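Local atomic coordinates of proline dehydrogenase (Deinococcus radiodurans, PDB entry 4H6Q), a protein that oxidises L-proline to delta-1-pyrroline-5-carboxylate with the help of FAD, passing the electrons to a quinone in the first step of proline breakdown to glutamate. Residues Y226-I237 / D252-R263. Numbering follows the deposited sequence. Where two conformers were deposited one is given.
With FAD (flavin-adenine dinucleotide), chain C.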
loop_
_atom_site.group_PDB
_atom_site.type_symbol
_atom_site.label_atom_id
_atom_site.label_comp_id
_atom_site.label_asym_id
_atom_site.label_seq_id
_atom_site.Cartn_x
_atom_site.Cartn_y
_atom_site.Cartn_z
ATOM N N TYR A 226 -8.617 10.980 6.203
ATOM C CA TYR A 226 -9.030 9.794 5.455
ATOM C C TYR A 226 -8.153 8.600 5.889
ATOM O O TYR A 226 -6.910 8.713 5.967
ATOM C CB TYR A 226 -8.963 10.057 3.932
ATOM C CG TYR A 226 -9.741 9.003 3.177
ATOM C CD1 TYR A 226 -11.075 9.248 2.885
ATOM C CD2 TYR A 226 -9.186 7.757 2.855
ATOM C CE1 TYR A 226 -11.833 8.309 2.252
ATOM C CE2 TYR A 226 -9.954 6.769 2.206
ATOM C CZ TYR A 226 -11.285 7.059 1.911
ATOM O OH TYR A 226 -12.068 6.123 1.245
ATOM N N THR A 227 -8.808 7.494 6.233
ATOM C CA THR A 227 -8.106 6.364 6.854
ATOM C C THR A 227 -8.342 5.139 6.018
ATOM O O THR A 227 -9.497 4.837 5.674
ATOM C CB THR A 227 -8.666 6.145 8.275
ATOM O OG1 THR A 227 -8.518 7.359 9.031
ATOM C CG2 THR A 227 -7.916 5.086 8.992
ATOM N N ASN A 228 -7.266 4.399 5.712
ATOM C CA ASN A 228 -7.401 3.112 5.022
ATOM C C ASN A 228 -7.155 2.013 6.047
ATOM O O ASN A 228 -6.042 1.929 6.601
ATOM C CB ASN A 228 -6.443 3.001 3.812
ATOM C CG ASN A 228 -6.470 4.235 2.957
ATOM O OD1 ASN A 228 -7.523 4.577 2.388
ATOM N ND2 ASN A 228 -5.337 4.956 2.874
ATOM N N VAL A 229 -8.185 1.223 6.312
ATOM C CA VAL A 229 -8.107 0.186 7.346
ATOM C C VAL A 229 -7.667 -1.107 6.650
ATOM O O VAL A 229 -8.495 -1.880 6.148
ATOM C CB VAL A 229 -9.470 0.036 8.052
ATOM C CG1 VAL A 229 -9.410 -1.024 9.164
ATOM C CG2 VAL A 229 -9.894 1.387 8.654
ATOM N N ALA A 230 -6.338 -1.269 6.537
ATOM C CA ALA A 230 -5.749 -2.361 5.752
ATOM C C ALA A 230 -5.457 -3.560 6.641
ATOM O O ALA A 230 -4.427 -3.590 7.333
ATOM C CB ALA A 230 -4.461 -1.869 5.081
ATOM N N THR A 231 -6.367 -4.523 6.637
ATOM C CA THR A 231 -6.227 -5.735 7.436
ATOM C C THR A 231 -7.211 -6.773 6.961
ATOM O O THR A 231 -8.252 -6.423 6.350
ATOM C CB THR A 231 -6.459 -5.451 8.962
ATOM O OG1 THR A 231 -6.185 -6.634 9.724
ATOM C CG2 THR A 231 -7.918 -5.003 9.274
ATOM N N HIS A 232 -6.900 -8.045 7.228
ATOM C CA HIS A 232 -7.857 -9.126 6.976
ATOM C C HIS A 232 -8.372 -9.710 8.305
ATOM O O HIS A 232 -9.037 -10.753 8.323
ATOM C CB HIS A 232 -7.234 -10.237 6.130
ATOM C CG HIS A 232 -6.352 -9.722 5.029
ATOM N ND1 HIS A 232 -4.994 -9.516 5.214
ATOM C CD2 HIS A 232 -6.619 -9.380 3.737
ATOM C CE1 HIS A 232 -4.472 -9.044 4.090
ATOM N NE2 HIS A 232 -5.441 -8.955 3.177
ATOM N N ASP A 233 -8.050 -9.035 9.413
ATOM C CA ASP A 233 -8.429 -9.509 10.755
ATOM C C ASP A 233 -9.892 -9.116 11.044
ATOM O O ASP A 233 -10.210 -7.949 11.222
ATOM C CB ASP A 233 -7.465 -8.892 11.785
ATOM C CG ASP A 233 -7.755 -9.307 13.195
ATOM O OD1 ASP A 233 -8.894 -9.696 13.556
ATOM O OD2 ASP A 233 -6.805 -9.192 14.012
ATOM N N GLU A 234 -10.777 -10.109 11.055
ATOM C CA GLU A 234 -12.208 -9.863 11.161
ATOM C C GLU A 234 -12.603 -9.251 12.503
ATOM O O GLU A 234 -13.576 -8.473 12.580
ATOM C CB GLU A 234 -12.979 -11.160 10.947
ATOM C CG GLU A 234 -13.652 -11.214 9.648
ATOM C CD GLU A 234 -14.729 -12.261 9.541
ATOM O OE1 GLU A 234 -14.330 -13.437 9.424
ATOM O OE2 GLU A 234 -15.957 -11.929 9.570
ATOM N N ARG A 235 -11.875 -9.599 13.571
ATOM C CA ARG A 235 -12.167 -9.018 14.887
ATOM C C ARG A 235 -11.934 -7.497 14.829
ATOM O O ARG A 235 -12.740 -6.706 15.353
ATOM C CB ARG A 235 -11.306 -9.623 15.987
ATOM N N ILE A 236 -10.852 -7.090 14.172
ATOM C CA ILE A 236 -10.563 -5.664 14.031
ATOM C C ILE A 236 -11.588 -4.992 13.102
ATOM O O ILE A 236 -12.114 -3.901 13.424
ATOM C CB ILE A 236 -9.108 -5.421 13.570
ATOM C CG1 ILE A 236 -8.173 -5.778 14.712
ATOM C CG2 ILE A 236 -8.950 -3.936 13.113
ATOM C CD1 ILE A 236 -6.702 -5.829 14.269
ATOM N N ILE A 237 -11.863 -5.626 11.970
ATOM C CA ILE A 237 -12.830 -5.055 11.015
ATOM C C ILE A 237 -14.185 -4.845 11.719
ATOM O O ILE A 237 -14.819 -3.782 11.554
ATOM C CB ILE A 237 -12.976 -5.981 9.779
ATOM C CG1 ILE A 237 -11.693 -5.917 8.923
ATOM C CG2 ILE A 237 -14.232 -5.655 8.943
ATOM C CD1 ILE A 237 -11.497 -7.038 7.951
ATOM N N ASP A 252 -18.265 7.168 3.453
ATOM C CA ASP A 252 -17.419 7.784 2.435
ATOM C C ASP A 252 -16.115 8.335 3.030
ATOM O O ASP A 252 -15.274 8.885 2.284
ATOM C CB ASP A 252 -18.175 8.965 1.820
ATOM C CG ASP A 252 -18.575 10.043 2.898
ATOM O OD1 ASP A 252 -19.179 9.696 3.977
ATOM O OD2 ASP A 252 -18.322 11.267 2.640
ATOM N N ALA A 253 -15.936 8.217 4.351
ATOM C CA ALA A 253 -14.805 8.883 5.025
ATOM C C ALA A 253 -13.608 7.969 5.285
ATOM O O ALA A 253 -12.615 8.408 5.892
ATOM C CB ALA A 253 -15.295 9.479 6.342
ATOM N N PHE A 254 -13.698 6.717 4.850
ATOM C CA PHE A 254 -12.617 5.743 5.115
ATOM C C PHE A 254 -12.884 4.573 4.227
ATOM O O PHE A 254 -13.985 4.464 3.657
ATOM C CB PHE A 254 -12.605 5.294 6.595
ATOM C CG PHE A 254 -13.740 4.432 6.952
ATOM C CD1 PHE A 254 -13.620 3.052 6.944
ATOM C CD2 PHE A 254 -15.011 4.990 7.210
ATOM C CE1 PHE A 254 -14.728 2.220 7.236
ATOM C CE2 PHE A 254 -16.098 4.176 7.486
ATOM C CZ PHE A 254 -15.968 2.822 7.520
ATOM N N GLU A 255 -11.924 3.657 4.109
ATOM C CA GLU A 255 -12.149 2.423 3.342
ATOM C C GLU A 255 -11.389 1.301 4.011
ATOM O O GLU A 255 -10.366 1.530 4.707
ATOM C CB GLU A 255 -11.720 2.557 1.886
ATOM C CG GLU A 255 -10.207 2.814 1.672
ATOM C CD GLU A 255 -9.917 3.377 0.322
ATOM O OE1 GLU A 255 -8.924 2.956 -0.345
ATOM O OE2 GLU A 255 -10.669 4.310 -0.118
ATOM N N PHE A 256 -11.897 0.091 3.802
ATOM C CA PHE A 256 -11.146 -1.127 4.146
ATOM C C PHE A 256 -10.249 -1.458 2.969
ATOM O O PHE A 256 -10.597 -1.217 1.803
ATOM C CB PHE A 256 -12.098 -2.294 4.415
ATOM C CG PHE A 256 -12.884 -2.132 5.680
ATOM C CD1 PHE A 256 -12.263 -2.237 6.926
ATOM C CD2 PHE A 256 -14.227 -1.748 5.620
ATOM C CE1 PHE A 256 -12.997 -2.069 8.095
ATOM C CE2 PHE A 256 -14.957 -1.583 6.756
ATOM C CZ PHE A 256 -14.350 -1.721 8.019
ATOM N N GLN A 257 -9.078 -2.041 3.277
ATOM C CA GLN A 257 -8.173 -2.516 2.228
ATOM C C GLN A 257 -7.669 -3.895 2.545
ATOM O O GLN A 257 -7.470 -4.237 3.717
ATOM C CB GLN A 257 -6.958 -1.587 2.045
ATOM C CG GLN A 257 -7.357 -0.178 1.544
ATOM C CD GLN A 257 -6.146 0.671 1.170
ATOM O OE1 GLN A 257 -5.003 0.299 1.462
ATOM N NE2 GLN A 257 -6.379 1.830 0.555
ATOM N N MET A 258 -7.500 -4.729 1.493
ATOM C CA MET A 258 -7.040 -6.127 1.647
ATOM C C MET A 258 -6.057 -6.406 0.518
ATOM O O MET A 258 -6.081 -5.724 -0.538
ATOM C CB MET A 258 -8.220 -7.091 1.461
ATOM C CG MET A 258 -9.141 -7.142 2.662
ATOM S SD MET A 258 -10.435 -5.932 2.563
ATOM C CE MET A 258 -11.040 -6.117 4.261
ATOM N N LEU A 259 -5.212 -7.419 0.725
ATOM C CA LEU A 259 -4.326 -7.876 -0.333
ATOM C C LEU A 259 -5.082 -8.770 -1.317
ATOM O O LEU A 259 -5.945 -9.579 -0.894
ATOM C CB LEU A 259 -3.091 -8.604 0.229
ATOM C CG LEU A 259 -2.222 -7.812 1.243
ATOM C CD1 LEU A 259 -1.022 -8.704 1.710
ATOM C CD2 LEU A 259 -1.715 -6.541 0.622
ATOM N N TYR A 260 -4.721 -8.657 -2.587
ATOM C CA TYR A 260 -5.300 -9.538 -3.622
ATOM C C TYR A 260 -5.248 -10.993 -3.167
ATOM O O TYR A 260 -4.169 -11.492 -2.743
ATOM C CB TYR A 260 -4.504 -9.330 -4.906
ATOM C CG TYR A 260 -4.965 -10.110 -6.115
ATOM C CD1 TYR A 260 -6.196 -9.878 -6.762
ATOM C CD2 TYR A 260 -4.133 -11.088 -6.661
ATOM C CE1 TYR A 260 -6.528 -10.594 -7.964
ATOM C CE2 TYR A 260 -4.468 -11.798 -7.762
ATOM C CZ TYR A 260 -5.632 -11.569 -8.399
ATOM O OH TYR A 260 -5.870 -12.367 -9.508
ATOM N N GLY A 261 -6.387 -11.697 -3.248
ATOM C CA GLY A 261 -6.417 -13.121 -2.947
ATOM C C GLY A 261 -6.689 -13.492 -1.518
ATOM O O GLY A 261 -6.804 -14.689 -1.225
ATOM N N ILE A 262 -6.751 -12.515 -0.610
ATOM C CA ILE A 262 -6.894 -12.826 0.816
ATOM C C ILE A 262 -8.242 -12.339 1.328
ATOM O O ILE A 262 -8.585 -11.137 1.224
ATOM C CB ILE A 262 -5.722 -12.250 1.671
ATOM C CG1 ILE A 262 -4.359 -12.686 1.115
ATOM C CG2 ILE A 262 -5.887 -12.666 3.167
ATOM C CD1 ILE A 262 -3.114 -12.237 1.919
ATOM N N ARG A 263 -9.054 -13.282 1.803
ATOM C CA ARG A 263 -10.430 -12.989 2.273
ATOM C C ARG A 263 -11.278 -12.297 1.224
ATOM O O ARG A 263 -11.924 -11.269 1.485
ATOM C CB ARG A 263 -10.453 -12.228 3.620
ATOM C CG ARG A 263 -9.840 -13.035 4.828
ATOM C CD ARG A 263 -10.473 -14.408 5.066
ATOM N NE ARG A 263 -11.934 -14.386 5.193
ATOM C CZ ARG A 263 -12.592 -14.219 6.345
ATOM N NH1 ARG A 263 -11.911 -14.021 7.477
ATOM N NH2 ARG A 263 -13.931 -14.282 6.379
HETATM P PA FAD C . -3.034 -11.103 10.694
HETATM O O1A FAD C . -3.292 -10.959 12.198
HETATM O O2A FAD C . -1.666 -11.432 10.257
HETATM O O5B FAD C . -3.926 -12.086 9.993
HETATM C C5B FAD C . -5.333 -12.009 10.157
HETATM C C4B FAD C . -6.080 -13.077 9.385
HETATM O O4B FAD C . -6.081 -12.695 8.029
HETATM C C3B FAD C . -5.427 -14.411 9.390
HETATM O O3B FAD C . -5.693 -15.198 10.540
HETATM C C2B FAD C . -5.956 -14.985 8.132
HETATM O O2B FAD C . -7.314 -15.352 8.244
HETATM C C1B FAD C . -5.853 -13.809 7.215
HETATM N N9A FAD C . -4.550 -13.676 6.564
HETATM C C8A FAD C . -3.668 -12.602 6.677
HETATM N N7A FAD C . -2.568 -12.788 5.947
HETATM C C5A FAD C . -2.727 -14.006 5.293
HETATM C C6A FAD C . -1.939 -14.734 4.420
HETATM N N6A FAD C . -0.674 -14.249 3.972
HETATM N N1A FAD C . -2.403 -15.917 3.984
HETATM C C2A FAD C . -3.599 -16.406 4.370
HETATM N N3A FAD C . -4.402 -15.748 5.221
HETATM C C4A FAD C . -3.983 -14.568 5.664
HETATM N N1 FAD C . 2.692 -3.669 6.009
HETATM C C2 FAD C . 3.793 -2.877 5.903
HETATM O O2 FAD C . 4.743 -3.062 6.788
HETATM N N3 FAD C . 3.923 -1.911 4.943
HETATM C C4 FAD C . 2.923 -1.689 4.004
HETATM O O4 FAD C . 3.077 -0.745 3.053
HETATM C C4X FAD C . 1.718 -2.520 4.069
HETATM N N5 FAD C . 0.697 -2.348 3.170
HETATM C C5X FAD C . -0.420 -3.139 3.319
HETATM C C6 FAD C . -1.489 -2.980 2.423
HETATM C C7 FAD C . -2.662 -3.763 2.573
HETATM C C7M FAD C . -3.827 -3.591 1.601
HETATM C C8 FAD C . -2.732 -4.698 3.635
HETATM C C8M FAD C . -3.960 -5.543 3.836
HETATM C C9 FAD C . -1.643 -4.873 4.504
HETATM C C9A FAD C . -0.512 -4.093 4.363
HETATM N N10 FAD C . 0.548 -4.268 5.274
HETATM C C10 FAD C . 1.671 -3.491 5.124
HETATM C "C1'" FAD C . 0.476 -5.206 6.383
HETATM C "C2'" FAD C . 1.146 -6.532 6.205
HETATM O "O2'" FAD C . 1.052 -6.839 4.819
HETATM C "C3'" FAD C . 0.386 -7.291 7.320
HETATM O "O3'" FAD C . 1.057 -7.394 8.540
HETATM C "C4'" FAD C . -0.234 -8.586 6.971
HETATM O "O4'" FAD C . -1.108 -8.297 5.938
HETATM C "C5'" FAD C . -0.968 -9.116 8.194
HETATM O "O5'" FAD C . -2.282 -9.409 7.834
HETATM P P FAD C . -3.535 -8.937 8.695
HETATM O O1P FAD C . -3.619 -7.450 9.157
HETATM O O2P FAD C . -4.719 -9.594 7.937
HETATM O O3P FAD C . -3.527 -9.814 10.051
HETATM O O HOH W 1 -9.312 -13.482 8.202
#
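The hydroxyl of Y226 donates to E255, with OH 2.7 Å from OE2 on the anti side of the carboxylate, and the ring and carboxylate planes stand nearly perpendicular; R276 NH1 is hydrogen-bonded to the same hydroxyl. With CG anti to the backbone N (chi1 -164°), the tyrosine ring lies with one face against F254 CA, a CH-pi contact. The other carboxylate oxygen of E255 is shared: Q257 NE2 donates to OE1 (2.9 Å) within its own amide plane, and R278 adds a salt bridge. A phenylalanine in place of Y226 would probably leave E255 OE2 without this donor and R276 without its hydroxyl partner. The amide of Q257 also stacks on that of N228, the planes 13° apart, while Q257 OE1 accepts from R189 and N228 ND2 is hydrogen-bonded to N187 OD1. Between the backbones, E255 N donates to T227 O, V229 N to E255 O (2.7 Å) and Q257 N to V229 O. This is the parallel pairing of a beta-alpha-beta unit in the proline dehydrogenase barrel, strands 227-230 and 254-259 being joined through helix 234-246; V229 and I237 pack on F256 on the helix side. Just past strand 227-230, H232 bridges the last residue of strand 254-259 and the cofactor. Its NE2 accepts from L259 N (2.9 Å) in the ring plane, which is consistent with ND1 carrying the proton that it gives to FAD O2P (2.7 Å). The backbone N of H232 grips the same phosphate oxygen, T231 OG1 donates to FAD O1P, and I262 CG2 lies over the imidazole face at 3.5 Å from its centroid. Further out, R263 NH1 and NH2 form a salt bridge with E234 by both donating to OE1 from one face of the carboxylate, and a water links R263 NH1, H232 O and FAD O2B, while R263 NE pairs with D265.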